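Local coordinates for protein myosin-I heavy chain (Dictyostelium discoideum, PDB 5EJR) that is an actin-based class VII motor with ATPase activity that acts in early phagocytosis and adhesion, its C-terminal MyTH4-FERM tail unit being the part described here, at residues 134-139 with 186-191; 91-96 with 128-133; 193-198 with 276-281; 143-148 with 175-180. All coordinates share one frame; numbering follows the deposited sequence.

Contact 1 (134-139 with 186-191); sequences LSITFS and QQRKMG
Thr137 and Arg188 bring the C-terminal end of helix 121-137 against the loop that leads to helix 194-205, with CA atoms 5.5 Å apart. Direct touches are few, van der Waals contacts of methyl groups with polar atoms. The methyl CG2 of Thr137 reaches the backbone O of Arg188 at 3.8 Å; CG2 lies anti to the threonine N, and OG1, beside that N, bonds to the O of Phe133. Next to it, Ile136 and Arg188 run alongside each other in the same direction, and Ile136 CD1 comes within 4.1 Å of Arg188 NH1, approaching the guanidinium obliquely.

The polar joint is made by one water. It donates to Ile136 O at 2.7 Å and to Thr137 O, and accepts from Arg188 N at 2.8 Å, so two carbonyls at the end of the helix and one loop amide share a single bridge. Ile136 O has a further partner in the hydroxyl of Tyr229.

The guanidinium end of Arg188, beside Ile136, carries the charge. Bends at chi2 and chi3 (-82° and -56°) fold the Arg188 chain so that its guanidinium forms salt bridges to Glu196 through NH2 and to Asp276 through NE, the latter on helix 274-283 of the FERM region. Asp276 also accepts from the backbone N of Lys189 and Met190. Within the loop, Lys189 NZ donates to Gln187 O at 2.8 Å, tilted 27° from the carbonyl plane.

The buried arginine thus faces two carboxylates, which are likely to balance its charge, while the water and the methyl contacts seat the loop on the MyTH4 helix end.

Contact 2 (91-96 with 128-133); sequences QSIISR and FELIYF
Helix 86-99 and residues 128-133 of helix 121-137 approach with Ile94 and Phe133 nearest, their CA atoms 7.9 Å apart, and both Ile93 and Ile94 direct their CB atoms at the partner helix. Ile94 makes the closer of the two side-chain meetings. Its CD1 touches CB of Phe133 at 3.8 Å and the backbone O of the same residue at 3.6 Å, so the methyl lies over the root of the phenylalanine while the ring itself leads away from Ile94. The chi2 of Ile94, 142°, is well short of a fully extended end, and this is the torsion that places CD1.

Both helices belong to the all-helical MyTH4 domain, and this pair forms part of its buried core. One turn back along helix 121-137, Leu130 meets Ile93 at about a right angle, CD1 of the leucine lying 4.0 Å from CG2 of the isoleucine. With chi1 169° the leucine CG stands opposite its backbone N, carrying a side chain that starts off to one side round toward Ile93. The same two residues also face other helices: Ile93 packs on Asn67, Glu70 and Ile107, and Leu130 on Ile71 and Ala111. Within helix 121-137, Tyr132 CD2 lies over one face of the Phe133 ring, 3.6 Å above its plane and offset toward the rim, and Pro192 touches both Ile94 and Phe133.

Contact 3 (193-198 with 276-281); sequences SATEIQ and DVLARW
With chi1 at 57°, Ser193 holds OG between its own N and carbonyl carbon, where it both touches CB of Leu278 at 3.7 Å and turns back to the start of helix 194-205. There it serves as N-cap, accepting from Glu196 N at 3.1 Å in a nearly straight hydrogen bond, N-H...OG 165°. Leu278, with CG beside its backbone N (chi1 -68°), sends CD1 on to the methyl CG2 of Thr195, 4.2 Å away, the two side chains crossing at about a right angle. The leucine thus spans the first turn of the facing helix, its CB against the capping serine and its end against the threonine.

The backbones come very near at Ser193 and Ala279, whose CA atoms are 4.5 Å apart. The small side chains permit this approach: Ser193 CB lies 3.9 Å from Ala279 N and about as far from the carbonyl group of Leu278. An alanine in place of Ser193 would lack the hydroxyl, and would probably leave Glu196 N without its capping acceptor and thin the contact with Leu278 CB.

The contact joins helix 194-205, whose first turn lies in the MyTH4 region, to helix 274-283 in the ubiquitin-like lobe of the FERM domain. Glu282 of the second helix accepts from Ala194 N, adding a polar tie at the same helix start. On its other flank, helix 194-205 rests through Ile197 on Phe133 of helix 121-137 and on Ile90 of helix 86-99, while Trp281 of helix 274-283 stacks on Phe290 in strand 290-296.

Contact 4 (143-148 with 175-180); sequences SLLQPF and EKLESH
Leu177 meets Leu145 and Phe148, which lie one turn apart on helix 142-159, and these three residues form the close part of the contact. CD1 of Leu177 approaches the Phe148 ring at its edge, near the ring plane, 4.0 Å from the aromatic CD1; the two side chains cross at about a right angle, and the methyl abuts the rim of the ring. Leu145 sets its CG anti to the backbone N (chi1 -171°), which swings CD1 toward the backbone of the other helix, 3.9 Å from the backbone O of Leu177 and 4.2 Å from its CB. All of these touches are apolar or methyl-to-carbonyl, and the nearest CA atoms, those of Leu145 and Leu177, stay 7.6 Å apart.

The loose side carries charge and hydroxyl groups. Glu175, Glu178 and Gln146 are exposed, though Glu178 still touches Met149 and Met153 of helix 142-159. Polar bonds within 175-180 include a salt bridge of Lys176 NZ with Glu175 OE2 at 3.1 Å, and Ser179 OG turns back to donate to Lys176 O at 2.7 Å.

Both helices belong to the MyTH4 bundle. Tyr108 of helix 104-113 meets Phe148 edge-to-face, and Leu177 extends the apolar layer to Met149 and Leu152 farther along helix 142-159. Beyond Ser179, His180 bonds through NE2 to Ser135 O of helix 121-137, and Leu144 faces helix 5-11.

Along the chain contact 2 comes first; contact 4 is nested within the loop closed by contact 1, and contact 3 follows. Contacts 1, 2 and 4 lie within the MyTH4 domain, whereas contact 3 joins that domain to the FERM region. Helix 121-137 serves both contact 1 and contact 2, whose centres are about 9 Å apart. Contact 1 lies about 13 Å from contacts 3 and 4, centre to centre, and touches both. Contacts 3 and 4 are about 25 Å apart by their centres and do not meet. The bundle meets the interface both through the 186-191 loop and directly, where contacts 2 and 3 touch, consistent with MyTH4 and FERM forming one joined unit in the myosin tail.

Contact 1 (134-139 with 186-191)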
loop_
_atom_site.group_PDB
_atom_site.type_symbol
_atom_site.label_atom_id
_atom_site.label_comp_id
_atom_site.label_asym_id
_atom_site.label_seq_id
_atom_site.Cartn_x
_atom_site.Cartn_y
_atom_site.Cartn_z
ATOM N N LEU A 134 11.174 15.145 -2.910
ATOM C CA LEU A 134 10.400 15.899 -3.888
ATOM C C LEU A 134 10.760 15.344 -5.260
ATOM O O LEU A 134 9.862 15.090 -6.072
ATOM C CB LEU A 134 10.730 17.414 -3.878
ATOM C CG LEU A 134 10.418 18.229 -2.631
ATOM C CD1 LEU A 134 11.076 19.600 -2.716
ATOM C CD2 LEU A 134 8.925 18.399 -2.436
ATOM N N SER A 135 12.072 15.168 -5.529
ATOM C CA SER A 135 12.570 14.701 -6.833
ATOM C C SER A 135 12.070 13.297 -7.232
ATOM O O SER A 135 11.991 13.013 -8.421
ATOM C CB SER A 135 14.093 14.775 -6.904
ATOM O OG SER A 135 14.688 13.780 -6.089
ATOM N N ILE A 136 11.731 12.438 -6.254
ATOM C CA ILE A 136 11.188 11.113 -6.574
ATOM C C ILE A 136 9.692 11.201 -6.963
ATOM O O ILE A 136 9.210 10.341 -7.704
ATOM C CB ILE A 136 11.465 10.025 -5.494
ATOM C CG1 ILE A 136 10.993 10.450 -4.101
ATOM C CG2 ILE A 136 12.944 9.605 -5.496
ATOM C CD1 ILE A 136 10.844 9.317 -3.077
ATOM N N THR A 137 8.987 12.278 -6.518
ATOM C CA THR A 137 7.549 12.486 -6.747
ATOM C C THR A 137 7.213 13.297 -8.016
ATOM O O THR A 137 6.547 12.786 -8.915
ATOM C CB THR A 137 6.913 13.098 -5.498
ATOM O OG1 THR A 137 7.535 12.510 -4.361
ATOM C CG2 THR A 137 5.401 12.842 -5.426
ATOM N N PHE A 138 7.622 14.563 -8.064
ATOM C CA PHE A 138 7.299 15.445 -9.185
ATOM C C PHE A 138 8.504 16.265 -9.599
ATOM O O PHE A 138 9.412 16.514 -8.811
ATOM C CB PHE A 138 6.079 16.354 -8.857
ATOM C CG PHE A 138 6.136 17.018 -7.505
ATOM C CD1 PHE A 138 6.922 18.149 -7.297
ATOM C CD2 PHE A 138 5.464 16.477 -6.421
ATOM C CE1 PHE A 138 7.022 18.730 -6.032
ATOM C CE2 PHE A 138 5.559 17.063 -5.157
ATOM C CZ PHE A 138 6.342 18.183 -4.971
ATOM N N SER A 139 8.506 16.654 -10.853
ATOM C CA SER A 139 9.560 17.435 -11.446
ATOM C C SER A 139 9.348 18.924 -11.140
ATOM O O SER A 139 8.195 19.366 -11.077
ATOM C CB SER A 139 9.514 17.229 -12.958
ATOM O OG SER A 139 10.414 18.060 -13.674
ATOM N N GLN A 186 4.696 4.665 -12.718
ATOM C CA GLN A 186 5.720 4.791 -11.686
ATOM C C GLN A 186 5.584 6.066 -10.848
ATOM O O GLN A 186 6.280 6.200 -9.850
ATOM C CB GLN A 186 7.133 4.643 -12.266
ATOM C CG GLN A 186 7.544 3.180 -12.410
ATOM C CD GLN A 186 8.928 2.972 -12.977
ATOM O OE1 GLN A 186 9.406 3.713 -13.846
ATOM N NE2 GLN A 186 9.573 1.901 -12.543
ATOM N N GLN A 187 4.663 6.969 -11.208
ATOM C CA GLN A 187 4.464 8.213 -10.466
ATOM C C GLN A 187 3.872 7.968 -9.086
ATOM O O GLN A 187 2.739 7.502 -8.986
ATOM C CB GLN A 187 3.659 9.235 -11.281
ATOM C CG GLN A 187 4.451 9.800 -12.469
ATOM C CD GLN A 187 3.656 10.691 -13.395
ATOM O OE1 GLN A 187 2.444 10.887 -13.249
ATOM N NE2 GLN A 187 4.332 11.247 -14.388
ATOM N N ARG A 188 4.676 8.215 -8.021
ATOM C CA ARG A 188 4.304 8.039 -6.605
ATOM C C ARG A 188 3.148 8.964 -6.222
ATOM O O ARG A 188 3.076 10.077 -6.736
ATOM C CB ARG A 188 5.517 8.288 -5.681
ATOM C CG ARG A 188 6.566 7.164 -5.673
ATOM C CD ARG A 188 6.223 5.987 -4.755
ATOM N NE ARG A 188 5.984 6.408 -3.376
ATOM C CZ ARG A 188 6.930 6.535 -2.454
ATOM N NH1 ARG A 188 8.192 6.222 -2.735
ATOM N NH2 ARG A 188 6.622 6.962 -1.237
ATOM N N LYS A 189 2.241 8.497 -5.332
ATOM C CA LYS A 189 1.040 9.236 -4.924
ATOM C C LYS A 189 1.141 9.803 -3.520
ATOM O O LYS A 189 0.299 10.607 -3.122
ATOM C CB LYS A 189 -0.210 8.322 -5.005
ATOM C CG LYS A 189 -0.431 7.603 -6.333
ATOM C CD LYS A 189 -1.073 8.496 -7.379
ATOM C CE LYS A 189 -1.261 7.800 -8.707
ATOM N NZ LYS A 189 -0.005 7.739 -9.499
ATOM N N MET A 190 2.094 9.307 -2.734
ATOM C CA MET A 190 2.265 9.732 -1.351
ATOM C C MET A 190 3.703 10.143 -1.099
ATOM O O MET A 190 4.614 9.730 -1.834
ATOM C CB MET A 190 1.924 8.588 -0.369
ATOM C CG MET A 190 0.488 8.109 -0.414
ATOM S SD MET A 190 -0.691 9.295 0.269
ATOM C CE MET A 190 -0.538 8.951 2.005
ATOM N N GLY A 191 3.875 10.917 -0.027
ATOM C CA GLY A 191 5.172 11.305 0.506
ATOM C C GLY A 191 5.709 10.116 1.283
ATOM O O GLY A 191 5.027 9.082 1.373
HETATM O O HOH W 1 6.836 9.835 -8.847
#

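Contact 2 (91-96 with 128-133)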
loop_
_atom_site.group_PDB
_atom_site.type_symbol
_atom_site.label_atom_id
_atom_site.label_comp_id
_atom_site.label_asym_id
_atom_site.label_seq_id
_atom_site.Cartn_x
_atom_site.Cartn_y
_atom_site.Cartn_z
ATOM N N GLN A 91 4.875 14.295 4.420
ATOM C CA GLN A 91 3.747 13.794 3.618
ATOM C C GLN A 91 2.819 14.963 3.207
ATOM O O GLN A 91 2.396 15.023 2.056
ATOM C CB GLN A 91 2.965 12.727 4.382
ATOM C CG GLN A 91 3.582 11.340 4.230
ATOM C CD GLN A 91 3.191 10.439 5.365
ATOM O OE1 GLN A 91 2.061 10.462 5.862
ATOM N NE2 GLN A 91 4.129 9.647 5.829
ATOM N N SER A 92 2.586 15.926 4.136
ATOM C CA SER A 92 1.798 17.150 3.911
ATOM C C SER A 92 2.424 17.995 2.796
ATOM O O SER A 92 1.719 18.378 1.860
ATOM C CB SER A 92 1.688 17.961 5.200
ATOM O OG SER A 92 0.938 19.144 4.993
ATOM N N ILE A 93 3.772 18.213 2.860
ATOM C CA ILE A 93 4.544 18.983 1.885
ATOM C C ILE A 93 4.451 18.375 0.512
ATOM O O ILE A 93 4.217 19.101 -0.451
ATOM C CB ILE A 93 6.029 19.177 2.325
ATOM C CG1 ILE A 93 6.129 19.928 3.672
ATOM C CG2 ILE A 93 6.866 19.890 1.234
ATOM C CD1 ILE A 93 7.479 19.805 4.381
ATOM N N ILE A 94 4.661 17.054 0.404
ATOM C CA ILE A 94 4.624 16.405 -0.902
ATOM C C ILE A 94 3.183 16.382 -1.427
ATOM O O ILE A 94 2.985 16.630 -2.618
ATOM C CB ILE A 94 5.361 15.037 -0.902
ATOM C CG1 ILE A 94 6.896 15.277 -1.043
ATOM C CG2 ILE A 94 4.868 14.100 -2.013
ATOM C CD1 ILE A 94 7.682 14.381 -0.258
ATOM N N SER A 95 2.193 16.200 -0.534
ATOM C CA SER A 95 0.771 16.221 -0.924
ATOM C C SER A 95 0.444 17.597 -1.528
ATOM O O SER A 95 -0.110 17.669 -2.633
ATOM C CB SER A 95 -0.128 15.922 0.272
ATOM O OG SER A 95 -1.488 16.201 -0.025
ATOM N N ARG A 96 0.889 18.690 -0.844
ATOM C CA ARG A 96 0.694 20.058 -1.336
ATOM C C ARG A 96 1.306 20.216 -2.730
ATOM O O ARG A 96 0.662 20.771 -3.614
ATOM C CB ARG A 96 1.257 21.081 -0.330
ATOM C CG ARG A 96 0.978 22.555 -0.674
ATOM C CD ARG A 96 1.461 23.503 0.403
ATOM N NE ARG A 96 0.805 23.299 1.700
ATOM C CZ ARG A 96 1.351 22.663 2.734
ATOM N NH1 ARG A 96 2.571 22.140 2.634
ATOM N NH2 ARG A 96 0.676 22.525 3.867
ATOM N N PHE A 128 18.240 18.773 2.202
ATOM C CA PHE A 128 18.547 17.985 1.006
ATOM C C PHE A 128 17.741 16.665 0.935
ATOM O O PHE A 128 17.420 16.220 -0.168
ATOM C CB PHE A 128 20.053 17.737 0.848
ATOM C CG PHE A 128 20.809 18.962 0.383
ATOM C CD1 PHE A 128 20.572 19.513 -0.869
ATOM C CD2 PHE A 128 21.760 19.563 1.199
ATOM C CE1 PHE A 128 21.259 20.659 -1.289
ATOM C CE2 PHE A 128 22.452 20.703 0.774
ATOM C CZ PHE A 128 22.196 21.244 -0.466
ATOM N N GLU A 129 17.404 16.063 2.098
ATOM C CA GLU A 129 16.577 14.833 2.167
ATOM C C GLU A 129 15.183 15.134 1.586
ATOM O O GLU A 129 14.620 14.319 0.838
ATOM C CB GLU A 129 16.429 14.357 3.620
ATOM C CG GLU A 129 17.681 13.693 4.174
ATOM C CD GLU A 129 17.601 13.280 5.628
ATOM O OE1 GLU A 129 16.872 13.946 6.398
ATOM O OE2 GLU A 129 18.292 12.308 6.006
ATOM N N LEU A 130 14.662 16.341 1.889
ATOM C CA LEU A 130 13.383 16.827 1.367
ATOM C C LEU A 130 13.478 16.991 -0.143
ATOM O O LEU A 130 12.567 16.566 -0.835
ATOM C CB LEU A 130 12.958 18.139 2.070
ATOM C CG LEU A 130 11.763 18.939 1.484
ATOM C CD1 LEU A 130 10.486 18.107 1.436
ATOM C CD2 LEU A 130 11.509 20.167 2.302
ATOM N N ILE A 131 14.602 17.518 -0.665
ATOM C CA ILE A 131 14.789 17.680 -2.116
ATOM C C ILE A 131 14.752 16.305 -2.799
ATOM O O ILE A 131 14.150 16.153 -3.872
ATOM C CB ILE A 131 16.074 18.482 -2.442
ATOM C CG1 ILE A 131 15.903 19.963 -2.008
ATOM C CG2 ILE A 131 16.430 18.377 -3.919
ATOM C CD1 ILE A 131 17.210 20.793 -1.892
ATOM N N TYR A 132 15.379 15.301 -2.160
ATOM C CA TYR A 132 15.364 13.929 -2.675
ATOM C C TYR A 132 13.920 13.416 -2.805
ATOM O O TYR A 132 13.555 12.879 -3.854
ATOM C CB TYR A 132 16.174 12.996 -1.759
ATOM C CG TYR A 132 15.890 11.536 -2.035
ATOM C CD1 TYR A 132 16.455 10.892 -3.130
ATOM C CD2 TYR A 132 15.009 10.812 -1.232
ATOM C CE1 TYR A 132 16.165 9.560 -3.418
ATOM C CE2 TYR A 132 14.703 9.479 -1.516
ATOM C CZ TYR A 132 15.296 8.854 -2.601
ATOM O OH TYR A 132 15.028 7.532 -2.880
ATOM N N PHE A 133 13.126 13.561 -1.724
ATOM C CA PHE A 133 11.736 13.103 -1.642
ATOM C C PHE A 133 10.807 13.893 -2.557
ATOM O O PHE A 133 9.811 13.342 -3.029
ATOM C CB PHE A 133 11.237 13.055 -0.192
ATOM C CG PHE A 133 11.840 11.935 0.634
ATOM C CD1 PHE A 133 11.713 10.608 0.238
ATOM C CD2 PHE A 133 12.493 12.205 1.832
ATOM C CE1 PHE A 133 12.272 9.572 1.005
ATOM C CE2 PHE A 133 13.054 11.171 2.598
ATOM C CZ PHE A 133 12.944 9.860 2.178
#

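Contact 3 (193-198 with 276-281)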
loop_
_atom_site.group_PDB
_atom_site.type_symbol
_atom_site.label_atom_id
_atom_site.label_comp_id
_atom_site.label_asym_id
_atom_site.label_seq_id
_atom_site.Cartn_x
_atom_site.Cartn_y
_atom_site.Cartn_z
ATOM N N SER A 193 6.852 7.429 4.318
ATOM C CA SER A 193 6.499 6.955 5.655
ATOM C C SER A 193 7.773 7.042 6.495
ATOM O O SER A 193 8.850 7.166 5.921
ATOM C CB SER A 193 6.049 5.492 5.599
ATOM O OG SER A 193 7.048 4.658 5.029
ATOM N N ALA A 194 7.670 6.904 7.824
ATOM C CA ALA A 194 8.847 6.887 8.712
ATOM C C ALA A 194 9.748 5.690 8.359
ATOM O O ALA A 194 10.968 5.795 8.480
ATOM C CB ALA A 194 8.415 6.815 10.164
ATOM N N THR A 195 9.140 4.597 7.817
ATOM C CA THR A 195 9.835 3.392 7.332
ATOM C C THR A 195 10.698 3.730 6.116
ATOM O O THR A 195 11.881 3.367 6.088
ATOM C CB THR A 195 8.812 2.274 7.016
ATOM O OG1 THR A 195 8.198 1.892 8.240
ATOM C CG2 THR A 195 9.448 1.039 6.358
ATOM N N GLU A 196 10.097 4.384 5.098
ATOM C CA GLU A 196 10.801 4.779 3.872
ATOM C C GLU A 196 11.923 5.754 4.198
ATOM O O GLU A 196 12.945 5.751 3.519
ATOM C CB GLU A 196 9.854 5.458 2.884
ATOM C CG GLU A 196 10.485 5.638 1.509
ATOM C CD GLU A 196 9.586 6.191 0.432
ATOM O OE1 GLU A 196 8.368 6.315 0.690
ATOM O OE2 GLU A 196 10.093 6.485 -0.675
ATOM N N ILE A 197 11.705 6.607 5.214
ATOM C CA ILE A 197 12.677 7.616 5.625
ATOM C C ILE A 197 13.921 6.925 6.187
ATOM O O ILE A 197 15.015 7.165 5.683
ATOM C CB ILE A 197 12.032 8.675 6.574
ATOM C CG1 ILE A 197 11.107 9.621 5.759
ATOM C CG2 ILE A 197 13.102 9.492 7.309
ATOM C CD1 ILE A 197 9.995 10.382 6.583
ATOM N N GLN A 198 13.732 6.026 7.163
ATOM C CA GLN A 198 14.799 5.266 7.797
ATOM C C GLN A 198 15.563 4.392 6.814
ATOM O O GLN A 198 16.799 4.387 6.827
ATOM C CB GLN A 198 14.274 4.457 8.986
ATOM C CG GLN A 198 15.379 3.913 9.913
ATOM C CD GLN A 198 16.400 4.968 10.287
ATOM O OE1 GLN A 198 16.123 5.899 11.055
ATOM N NE2 GLN A 198 17.590 4.862 9.717
ATOM N N ASP A 276 3.633 3.896 -1.082
ATOM C CA ASP A 276 2.401 4.700 -0.976
ATOM C C ASP A 276 1.453 4.070 0.046
ATOM O O ASP A 276 0.800 4.788 0.797
ATOM C CB ASP A 276 1.712 4.878 -2.334
ATOM C CG ASP A 276 2.391 5.853 -3.282
ATOM O OD1 ASP A 276 3.199 6.686 -2.804
ATOM O OD2 ASP A 276 2.086 5.810 -4.502
ATOM N N VAL A 277 1.420 2.715 0.103
ATOM C CA VAL A 277 0.608 1.962 1.055
ATOM C C VAL A 277 1.137 2.212 2.472
ATOM O O VAL A 277 0.341 2.437 3.380
ATOM C CB VAL A 277 0.540 0.432 0.743
ATOM C CG1 VAL A 277 -0.325 -0.300 1.762
ATOM C CG2 VAL A 277 0.067 0.147 -0.676
ATOM N N LEU A 278 2.466 2.161 2.667
ATOM C CA LEU A 278 3.039 2.373 3.996
ATOM C C LEU A 278 2.734 3.759 4.557
ATOM O O LEU A 278 2.481 3.879 5.760
ATOM C CB LEU A 278 4.545 2.060 4.057
ATOM C CG LEU A 278 4.907 0.584 3.888
ATOM C CD1 LEU A 278 6.398 0.432 3.552
ATOM C CD2 LEU A 278 4.546 -0.227 5.141
ATOM N N ALA A 279 2.705 4.776 3.680
ATOM C CA ALA A 279 2.379 6.158 4.048
ATOM C C ALA A 279 0.898 6.227 4.460
ATOM O O ALA A 279 0.591 6.722 5.550
ATOM C CB ALA A 279 2.661 7.086 2.883
ATOM N N ARG A 280 0.002 5.606 3.656
ATOM C CA ARG A 280 -1.436 5.500 3.947
ATOM C C ARG A 280 -1.725 4.858 5.293
ATOM O O ARG A 280 -2.656 5.287 5.966
ATOM C CB ARG A 280 -2.169 4.774 2.818
ATOM C CG ARG A 280 -2.501 5.717 1.666
ATOM C CD ARG A 280 -2.777 4.992 0.365
ATOM N NE ARG A 280 -2.753 5.929 -0.761
ATOM C CZ ARG A 280 -2.520 5.594 -2.027
ATOM N NH1 ARG A 280 -2.276 4.328 -2.355
ATOM N NH2 ARG A 280 -2.524 6.520 -2.974
ATOM N N TRP A 281 -0.905 3.877 5.719
ATOM C CA TRP A 281 -1.059 3.214 7.011
ATOM C C TRP A 281 -0.741 4.176 8.153
ATOM O O TRP A 281 -1.361 4.088 9.213
ATOM C CB TRP A 281 -0.150 1.997 7.105
ATOM C CG TRP A 281 -0.567 0.783 6.317
ATOM C CD1 TRP A 281 -1.679 0.633 5.538
ATOM C CD2 TRP A 281 0.146 -0.455 6.244
ATOM N NE1 TRP A 281 -1.715 -0.637 5.007
ATOM C CE2 TRP A 281 -0.599 -1.321 5.412
ATOM C CE3 TRP A 281 1.321 -0.938 6.843
ATOM C CZ2 TRP A 281 -0.204 -2.636 5.160
ATOM C CZ3 TRP A 281 1.715 -2.240 6.582
ATOM C CH2 TRP A 281 0.960 -3.071 5.745
#

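Contact 4 (143-148 with 175-180)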
loop_
_atom_site.group_PDB
_atom_site.type_symbol
_atom_site.label_atom_id
_atom_site.label_comp_id
_atom_site.label_asym_id
_atom_site.label_seq_id
_atom_site.Cartn_x
_atom_site.Cartn_y
_atom_site.Cartn_z
ATOM N N SER A 143 11.446 25.091 -16.976
ATOM C CA SER A 143 12.219 26.324 -16.851
ATOM C C SER A 143 13.209 26.231 -15.695
ATOM O O SER A 143 14.354 26.635 -15.869
ATOM C CB SER A 143 11.286 27.511 -16.638
ATOM O OG SER A 143 12.018 28.703 -16.413
ATOM N N LEU A 144 12.766 25.723 -14.519
ATOM C CA LEU A 144 13.595 25.597 -13.317
ATOM C C LEU A 144 14.540 24.387 -13.338
ATOM O O LEU A 144 15.625 24.488 -12.775
ATOM C CB LEU A 144 12.732 25.599 -12.035
ATOM C CG LEU A 144 13.455 25.492 -10.672
ATOM C CD1 LEU A 144 14.271 26.736 -10.360
ATOM C CD2 LEU A 144 12.486 25.248 -9.551
ATOM N N LEU A 145 14.141 23.268 -13.978
ATOM C CA LEU A 145 14.897 22.000 -14.018
ATOM C C LEU A 145 16.421 22.146 -14.214
ATOM O O LEU A 145 17.151 21.820 -13.281
ATOM C CB LEU A 145 14.312 21.010 -15.050
ATOM C CG LEU A 145 14.887 19.588 -15.036
ATOM C CD1 LEU A 145 14.539 18.839 -13.739
ATOM C CD2 LEU A 145 14.439 18.807 -16.250
ATOM N N GLN A 146 16.901 22.620 -15.386
ATOM C CA GLN A 146 18.338 22.767 -15.648
ATOM C C GLN A 146 19.035 23.757 -14.682
ATOM O O GLN A 146 19.979 23.318 -14.018
ATOM C CB GLN A 146 18.635 23.098 -17.121
ATOM C CG GLN A 146 19.889 22.404 -17.650
ATOM C CD GLN A 146 19.725 20.902 -17.773
ATOM O OE1 GLN A 146 18.951 20.394 -18.597
ATOM N NE2 GLN A 146 20.459 20.159 -16.956
ATOM N N PRO A 147 18.586 25.038 -14.517
ATOM C CA PRO A 147 19.251 25.929 -13.543
ATOM C C PRO A 147 19.364 25.364 -12.119
ATOM O O PRO A 147 20.428 25.508 -11.508
ATOM C CB PRO A 147 18.390 27.200 -13.579
ATOM C CG PRO A 147 17.758 27.193 -14.915
ATOM C CD PRO A 147 17.484 25.749 -15.208
ATOM N N PHE A 148 18.296 24.696 -11.610
ATOM C CA PHE A 148 18.266 24.099 -10.264
ATOM C C PHE A 148 19.275 22.951 -10.135
ATOM O O PHE A 148 19.907 22.811 -9.078
ATOM C CB PHE A 148 16.847 23.627 -9.882
ATOM C CG PHE A 148 16.667 23.195 -8.440
ATOM C CD1 PHE A 148 16.874 21.869 -8.057
ATOM C CD2 PHE A 148 16.238 24.095 -7.475
ATOM C CE1 PHE A 148 16.689 21.463 -6.728
ATOM C CE2 PHE A 148 16.069 23.690 -6.142
ATOM C CZ PHE A 148 16.281 22.372 -5.781
ATOM N N GLU A 175 20.571 12.710 -9.621
ATOM C CA GLU A 175 20.205 11.481 -10.346
ATOM C C GLU A 175 18.686 11.418 -10.539
ATOM O O GLU A 175 18.217 11.160 -11.648
ATOM C CB GLU A 175 20.694 10.226 -9.589
ATOM C CG GLU A 175 20.332 8.902 -10.264
ATOM C CD GLU A 175 20.095 7.700 -9.363
ATOM O OE1 GLU A 175 20.733 7.608 -8.288
ATOM O OE2 GLU A 175 19.290 6.825 -9.757
ATOM N N LYS A 176 17.930 11.675 -9.460
ATOM C CA LYS A 176 16.469 11.644 -9.463
ATOM C C LYS A 176 15.831 12.753 -10.307
ATOM O O LYS A 176 14.723 12.549 -10.792
ATOM C CB LYS A 176 15.899 11.625 -8.036
ATOM C CG LYS A 176 16.242 10.386 -7.204
ATOM C CD LYS A 176 15.842 9.069 -7.893
ATOM C CE LYS A 176 16.311 7.851 -7.142
ATOM N NZ LYS A 176 16.737 6.775 -8.073
ATOM N N LEU A 177 16.501 13.909 -10.492
ATOM C CA LEU A 177 15.963 14.992 -11.328
ATOM C C LEU A 177 16.293 14.698 -12.783
ATOM O O LEU A 177 15.536 15.070 -13.677
ATOM C CB LEU A 177 16.507 16.372 -10.911
ATOM C CG LEU A 177 16.085 16.885 -9.525
ATOM C CD1 LEU A 177 17.031 17.948 -9.040
ATOM C CD2 LEU A 177 14.648 17.431 -9.529
ATOM N N GLU A 178 17.425 14.007 -13.021
ATOM C CA GLU A 178 17.847 13.568 -14.353
ATOM C C GLU A 178 16.889 12.475 -14.882
ATOM O O GLU A 178 16.705 12.352 -16.092
ATOM C CB GLU A 178 19.279 13.015 -14.292
ATOM C CG GLU A 178 20.351 14.082 -14.446
ATOM C CD GLU A 178 21.783 13.676 -14.135
ATOM O OE1 GLU A 178 22.015 12.518 -13.717
ATOM O OE2 GLU A 178 22.676 14.540 -14.292
ATOM N N SER A 179 16.274 11.702 -13.964
ATOM C CA SER A 179 15.349 10.605 -14.269
ATOM C C SER A 179 14.026 11.058 -14.933
ATOM O O SER A 179 13.406 10.267 -15.647
ATOM C CB SER A 179 15.060 9.801 -13.009
ATOM O OG SER A 179 14.016 10.380 -12.243
ATOM N N HIS A 180 13.597 12.315 -14.678
ATOM C CA HIS A 180 12.368 12.890 -15.233
ATOM C C HIS A 180 12.405 13.035 -16.767
ATOM O O HIS A 180 13.475 13.310 -17.319
ATOM C CB HIS A 180 12.021 14.215 -14.550
ATOM C CG HIS A 180 11.564 14.042 -13.140
ATOM N ND1 HIS A 180 10.259 13.718 -12.846
ATOM C CD2 HIS A 180 12.254 14.170 -11.984
ATOM C CE1 HIS A 180 10.198 13.637 -11.529
ATOM N NE2 HIS A 180 11.372 13.903 -10.966
#